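Local coordinates for toll-like receptor 6, Variable lymphocyte receptor B (Mus musculus, PDB 3A79), which probably senses diacylated bacterial lipopeptides with TLR2 as an innate immune receptor, here as part of its ectodomain fused to part of a hagfish variable lymphocyte receptor, at residues E33-Y38 against T54-L59; E477-S482 against Y501-D506. One frame throughout, in Å; residues are numbered along the deposited sequence.

Contact 1 of 2, residues E33-Y38 against T54-L59; sequences ESMVDY and TKALSL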
loop_
_atom_site.group_PDB
_atom_site.type_symbol
_atom_site.label_atom_id
_atom_site.label_comp_id
_atom_site.label_asym_id
_atom_site.label_seq_id
_atom_site.Cartn_x
_atom_site.Cartn_y
_atom_site.Cartn_z
ATOM N N GLU B 33 -45.390 2.587 1.604
ATOM C CA GLU B 33 -45.780 3.972 1.347
ATOM C C GLU B 33 -46.736 4.077 0.164
ATOM O O GLU B 33 -47.034 5.184 -0.300
ATOM C CB GLU B 33 -44.546 4.823 1.067
ATOM C CG GLU B 33 -43.750 4.319 -0.116
ATOM C CD GLU B 33 -42.430 5.039 -0.295
ATOM O OE1 GLU B 33 -42.415 6.297 -0.292
ATOM O OE2 GLU B 33 -41.409 4.333 -0.458
ATOM N N SER B 34 -47.197 2.924 -0.324
ATOM C CA SER B 34 -48.130 2.848 -1.454
ATOM C C SER B 34 -47.590 3.557 -2.710
ATOM O O SER B 34 -48.129 4.576 -3.145
ATOM C CB SER B 34 -49.503 3.401 -1.045
ATOM O OG SER B 34 -50.521 3.049 -1.965
ATOM N N MET B 35 -46.529 3.000 -3.291
ATOM C CA MET B 35 -45.832 3.616 -4.423
ATOM C C MET B 35 -45.938 2.801 -5.719
ATOM O O MET B 35 -46.130 1.585 -5.694
ATOM C CB MET B 35 -44.354 3.830 -4.070
ATOM C CG MET B 35 -43.408 4.021 -5.262
ATOM S SD MET B 35 -43.034 5.740 -5.677
ATOM C CE MET B 35 -41.776 6.117 -4.456
ATOM N N VAL B 36 -45.825 3.501 -6.846
ATOM C CA VAL B 36 -45.715 2.897 -8.163
ATOM C C VAL B 36 -44.609 3.636 -8.906
ATOM O O VAL B 36 -44.699 4.840 -9.149
ATOM C CB VAL B 36 -47.021 3.035 -8.974
ATOM C CG1 VAL B 36 -46.849 2.445 -10.394
ATOM C CG2 VAL B 36 -48.198 2.403 -8.219
ATOM N N ASP B 37 -43.554 2.918 -9.262
ATOM C CA ASP B 37 -42.436 3.535 -9.950
ATOM C C ASP B 37 -42.460 3.193 -11.429
ATOM O O ASP B 37 -42.224 2.054 -11.812
ATOM C CB ASP B 37 -41.135 3.065 -9.327
ATOM C CG ASP B 37 -39.931 3.693 -9.964
ATOM O OD1 ASP B 37 -38.826 3.556 -9.382
ATOM O OD2 ASP B 37 -40.093 4.319 -11.040
ATOM N N TYR B 38 -42.743 4.187 -12.257
ATOM C CA TYR B 38 -42.782 3.994 -13.700
ATOM C C TYR B 38 -41.733 4.836 -14.414
ATOM O O TYR B 38 -41.995 5.372 -15.489
ATOM C CB TYR B 38 -44.155 4.357 -14.259
ATOM C CG TYR B 38 -45.189 3.257 -14.183
ATOM C CD1 TYR B 38 -44.814 1.936 -14.015
ATOM C CD2 TYR B 38 -46.546 3.547 -14.321
ATOM C CE1 TYR B 38 -45.760 0.937 -13.959
ATOM C CE2 TYR B 38 -47.494 2.561 -14.266
ATOM C CZ TYR B 38 -47.099 1.252 -14.087
ATOM O OH TYR B 38 -48.049 0.253 -14.038
ATOM N N THR B 54 -53.598 4.930 -5.258
ATOM C CA THR B 54 -52.132 5.060 -5.247
ATOM C C THR B 54 -51.753 6.350 -4.559
ATOM O O THR B 54 -52.488 7.328 -4.649
ATOM C CB THR B 54 -51.526 5.146 -6.667
ATOM O OG1 THR B 54 -52.110 4.159 -7.512
ATOM C CG2 THR B 54 -50.027 4.936 -6.628
ATOM N N LYS B 55 -50.599 6.373 -3.902
ATOM C CA LYS B 55 -50.211 7.555 -3.138
ATOM C C LYS B 55 -48.937 8.237 -3.623
ATOM O O LYS B 55 -48.884 9.459 -3.671
ATOM C CB LYS B 55 -50.161 7.248 -1.637
ATOM C CG LYS B 55 -51.542 6.923 -1.086
ATOM C CD LYS B 55 -51.561 6.681 0.409
ATOM C CE LYS B 55 -53.004 6.641 0.903
ATOM N NZ LYS B 55 -53.109 6.179 2.314
ATOM N N ALA B 56 -47.921 7.465 -3.989
ATOM C CA ALA B 56 -46.712 8.039 -4.579
ATOM C C ALA B 56 -46.485 7.510 -5.993
ATOM O O ALA B 56 -46.244 6.323 -6.179
ATOM C CB ALA B 56 -45.502 7.751 -3.707
ATOM N N LEU B 57 -46.563 8.392 -6.984
ATOM C CA LEU B 57 -46.341 8.012 -8.379
ATOM C C LEU B 57 -45.097 8.684 -8.970
ATOM O O LEU B 57 -44.956 9.896 -8.901
ATOM C CB LEU B 57 -47.577 8.343 -9.223
ATOM C CG LEU B 57 -47.452 8.306 -10.752
ATOM C CD1 LEU B 57 -46.767 7.046 -11.224
ATOM C CD2 LEU B 57 -48.822 8.445 -11.405
ATOM N N SER B 58 -44.191 7.891 -9.533
ATOM C CA SER B 58 -43.038 8.440 -10.237
ATOM C C SER B 58 -43.113 8.099 -11.712
ATOM O O SER B 58 -43.192 6.937 -12.087
ATOM C CB SER B 58 -41.721 7.920 -9.659
ATOM O OG SER B 58 -40.622 8.311 -10.474
ATOM N N LEU B 59 -43.102 9.128 -12.544
ATOM C CA LEU B 59 -43.052 8.960 -13.986
ATOM C C LEU B 59 -41.763 9.597 -14.487
ATOM O O LEU B 59 -41.628 9.920 -15.663
ATOM C CB LEU B 59 -44.286 9.581 -14.632
ATOM C CG LEU B 59 -45.533 8.841 -14.159
ATOM C CD1 LEU B 59 -46.771 9.710 -14.187
ATOM C CD2 LEU B 59 -45.717 7.589 -14.997
#
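Met35 lays its sulfur over the methyl group of Ala56, SD to CB 3.7 Å. CG stands anti to the backbone N (chi1 161°), and the chain bends at the next two torsions, bringing the thioether across Ala56, whose buried place between Met35 and strand 80-82 suits a small side chain. On the opposite side of the strands, Val36 divides its branches: CG2 meets CG2 of Thr54 at 3.5 Å, the two side chains crossing at about a right angle, while CG1 sits over the centre of the Tyr38 ring. Tyr38 runs beside Leu59, the two pointing the same way, with Tyr38 CB 3.7 Å from Leu59 CD2. Leu57, buried, and Val36 both pack on Leu50. The backbones pair in parallel: Ser34 O accepts from Lys55 N and Ala56 N, at 3.1 and 3.0 Å; Val36 N gives to Ala56 O, Val36 O takes from Ser58 N, and Tyr38 N closes on Ser58 O. On the Met35 side, Asp37 turns its OD2 to Ser39 OG. Strand 80-82 pairs with the other edge of 54-59, through Lys55, Leu57 and Leu59. This is the arrangement of successive repeats in a leucine-rich-repeat solenoid, the family of this receptor.

Contact 2 of 2, residues E477-S482 against Y501-D506; sequences ELNVAS and YIWLHD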
loop_
_atom_site.group_PDB
_atom_site.type_symbol
_atom_site.label_atom_id
_atom_site.label_comp_id
_atom_site.label_asym_id
_atom_site.label_seq_id
_atom_site.Cartn_x
_atom_site.Cartn_y
_atom_site.Cartn_z
ATOM N N GLU B 477 -13.518 -4.166 25.133
ATOM C CA GLU B 477 -13.882 -4.726 23.849
ATOM C C GLU B 477 -12.623 -5.307 23.240
ATOM O O GLU B 477 -11.512 -4.828 23.499
ATOM C CB GLU B 477 -14.489 -3.669 22.926
ATOM C CG GLU B 477 -15.808 -3.078 23.418
ATOM C CD GLU B 477 -16.548 -2.310 22.330
ATOM O OE1 GLU B 477 -16.332 -2.612 21.132
ATOM O OE2 GLU B 477 -17.348 -1.410 22.675
ATOM N N LEU B 478 -12.813 -6.365 22.457
ATOM C CA LEU B 478 -11.719 -7.064 21.802
ATOM C C LEU B 478 -12.223 -7.754 20.554
ATOM O O LEU B 478 -13.292 -8.350 20.554
ATOM C CB LEU B 478 -11.097 -8.102 22.726
ATOM C CG LEU B 478 -9.869 -8.719 22.069
ATOM C CD1 LEU B 478 -9.044 -7.616 21.403
ATOM C CD2 LEU B 478 -9.040 -9.497 23.076
ATOM N N ASN B 479 -11.449 -7.672 19.485
ATOM C CA ASN B 479 -11.833 -8.305 18.246
ATOM C C ASN B 479 -10.632 -8.940 17.577
ATOM O O ASN B 479 -9.850 -8.271 16.916
ATOM C CB ASN B 479 -12.512 -7.306 17.314
ATOM C CG ASN B 479 -13.079 -7.967 16.077
ATOM O OD1 ASN B 479 -12.702 -9.091 15.725
ATOM N ND2 ASN B 479 -13.995 -7.277 15.410
ATOM N N VAL B 480 -10.481 -10.241 17.778
ATOM C CA VAL B 480 -9.419 -10.988 17.132
ATOM C C VAL B 480 -10.032 -11.855 16.048
ATOM O O VAL B 480 -9.430 -12.835 15.612
ATOM C CB VAL B 480 -8.680 -11.875 18.130
ATOM C CG1 VAL B 480 -7.789 -11.031 19.028
ATOM C CG2 VAL B 480 -9.681 -12.658 18.957
ATOM N N ALA B 481 -11.234 -11.478 15.619
ATOM C CA ALA B 481 -11.955 -12.204 14.577
ATOM C C ALA B 481 -11.142 -12.333 13.289
ATOM O O ALA B 481 -9.995 -11.904 13.224
ATOM C CB ALA B 481 -13.289 -11.534 14.298
ATOM N N SER B 482 -11.751 -12.926 12.267
ATOM C CA SER B 482 -11.107 -13.136 10.964
ATOM C C SER B 482 -9.576 -13.141 10.974
ATOM O O SER B 482 -8.955 -12.361 10.247
ATOM C CB SER B 482 -11.614 -12.122 9.933
ATOM O OG SER B 482 -12.851 -12.533 9.371
ATOM N N TYR B 501 -16.504 -7.629 25.786
ATOM C CA TYR B 501 -16.811 -7.886 24.397
ATOM C C TYR B 501 -15.601 -8.573 23.815
ATOM O O TYR B 501 -14.467 -8.235 24.147
ATOM C CB TYR B 501 -17.084 -6.580 23.665
ATOM C CG TYR B 501 -18.370 -5.918 24.092
ATOM C CD1 TYR B 501 -18.576 -5.540 25.413
ATOM C CD2 TYR B 501 -19.382 -5.669 23.172
ATOM C CE1 TYR B 501 -19.751 -4.937 25.809
ATOM C CE2 TYR B 501 -20.564 -5.062 23.556
ATOM C CZ TYR B 501 -20.741 -4.699 24.877
ATOM O OH TYR B 501 -21.916 -4.097 25.265
ATOM N N ILE B 502 -15.841 -9.560 22.965
ATOM C CA ILE B 502 -14.752 -10.298 22.354
ATOM C C ILE B 502 -15.260 -11.003 21.124
ATOM O O ILE B 502 -16.219 -11.762 21.189
ATOM C CB ILE B 502 -14.114 -11.308 23.331
ATOM C CG1 ILE B 502 -12.996 -12.086 22.641
ATOM C CG2 ILE B 502 -15.160 -12.260 23.890
ATOM C CD1 ILE B 502 -11.996 -12.664 23.605
ATOM N N TRP B 503 -14.629 -10.720 19.993
ATOM C CA TRP B 503 -15.008 -11.342 18.737
ATOM C C TRP B 503 -14.035 -12.468 18.413
ATOM O O TRP B 503 -12.897 -12.220 18.008
ATOM C CB TRP B 503 -15.029 -10.308 17.611
ATOM C CG TRP B 503 -16.248 -9.433 17.604
ATOM C CD1 TRP B 503 -17.321 -9.537 16.768
ATOM C CD2 TRP B 503 -16.512 -8.317 18.464
ATOM N NE1 TRP B 503 -18.240 -8.557 17.056
ATOM C CE2 TRP B 503 -17.769 -7.793 18.092
ATOM C CE3 TRP B 503 -15.810 -7.708 19.511
ATOM C CZ2 TRP B 503 -18.339 -6.693 18.732
ATOM C CZ3 TRP B 503 -16.377 -6.623 20.147
ATOM C CH2 TRP B 503 -17.630 -6.124 19.756
ATOM N N LEU B 504 -14.483 -13.707 18.600
ATOM C CA LEU B 504 -13.611 -14.853 18.390
ATOM C C LEU B 504 -13.844 -15.530 17.045
ATOM O O LEU B 504 -13.032 -16.356 16.619
ATOM C CB LEU B 504 -13.745 -15.856 19.536
ATOM C CG LEU B 504 -12.952 -15.508 20.797
ATOM C CD1 LEU B 504 -13.415 -16.334 21.987
ATOM C CD2 LEU B 504 -11.471 -15.707 20.554
ATOM N N HIS B 505 -14.928 -15.156 16.367
ATOM C CA HIS B 505 -15.345 -15.849 15.142
ATOM C C HIS B 505 -14.304 -15.892 14.017
ATOM O O HIS B 505 -13.202 -15.372 14.153
ATOM C CB HIS B 505 -16.691 -15.321 14.625
ATOM C CG HIS B 505 -16.640 -13.928 14.078
ATOM N ND1 HIS B 505 -16.842 -12.813 14.861
ATOM C CD2 HIS B 505 -16.434 -13.472 12.819
ATOM C CE1 HIS B 505 -16.751 -11.727 14.112
ATOM N NE2 HIS B 505 -16.504 -12.101 12.869
ATOM N N ASP B 506 -14.673 -16.545 12.920
ATOM C CA ASP B 506 -13.822 -16.726 11.736
ATOM C C ASP B 506 -12.345 -17.048 11.968
ATOM O O ASP B 506 -11.478 -16.532 11.249
ATOM C CB ASP B 506 -13.961 -15.544 10.782
ATOM C CG ASP B 506 -15.261 -15.581 10.012
ATOM O OD1 ASP B 506 -15.258 -16.117 8.883
ATOM O OD2 ASP B 506 -16.288 -15.097 10.540
#
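Trp503 meets Asn479 across the seam: the amide ND2 lies over one face of the indole while OD1 and CG border Trp503 CB, the amide and ring planes 20° apart. ND2 stands 3.8 Å above the ring plane, displaced toward the rim, one amide nitrogen on an aromatic face. Trp503 CG stands anti to its own carbonyl carbon (chi1 -78°), and the CB before it points toward 477-482. Glu477 reaches the far end of the indole, OE1 to Trp503 CH2 4.0 Å. Glu477 also lies alongside Tyr501, its CG 3.7 Å from Tyr501 CB, so the aliphatic part of an acidic chain does the packing. Further along, small Ala481 sets its CB over the face of the His505 ring, a CH-pi contact 3.6 Å from the ring centroid. Val480 and Leu504, running the same way, join by CG2 to CD2 at 3.9 Å.

The backbone positions these groups. Trp503 N donates to Leu478 O at 2.8 Å, though that oxygen is less surely placed, and Val480 N gives a weak bond to Trp503 O. An Asx turn, Ala481 N to Asn479 OD1, fits the geometry, but the site of OD1 is also less certain. An alanine at Trp503 would keep CB but probably leave Asn479 ND2 without the ring face below it, and Asn532 O without its weak NE1 donor.

Since 477-482 probably ends the receptor part and 501-506 lies in the lymphocyte-receptor part, this pairing is probably a product of the engineered fusion, built on a repeat pattern common to both. Strand 454-456 flanks 477-482, strand 530-531 pairs with 502-503 through Ile502 and Arg531, and helix 513-525 covers Leu504 with Leu519 and Ile523.

From the N terminus the chain first lays down strand 35-37, passes through 15 residues without helix or strand, and returns in strand 56-58 to close contact 1. Many repeats follow before contact 2 opens at 477 and closes, after an 18-residue loop, at 501-506. The two are in series, neither nested nor crossed, and do not touch: their centres are 44 Å apart and their nearest atoms about 32 Å. Each joins one repeat-like turn to the next. Contact 1 pairs the outermost strand at the receptor's N-terminal end with its neighbour, whereas contact 2 probably carries the solenoid over the engineered junction into the hagfish part and its closing helix 513-525.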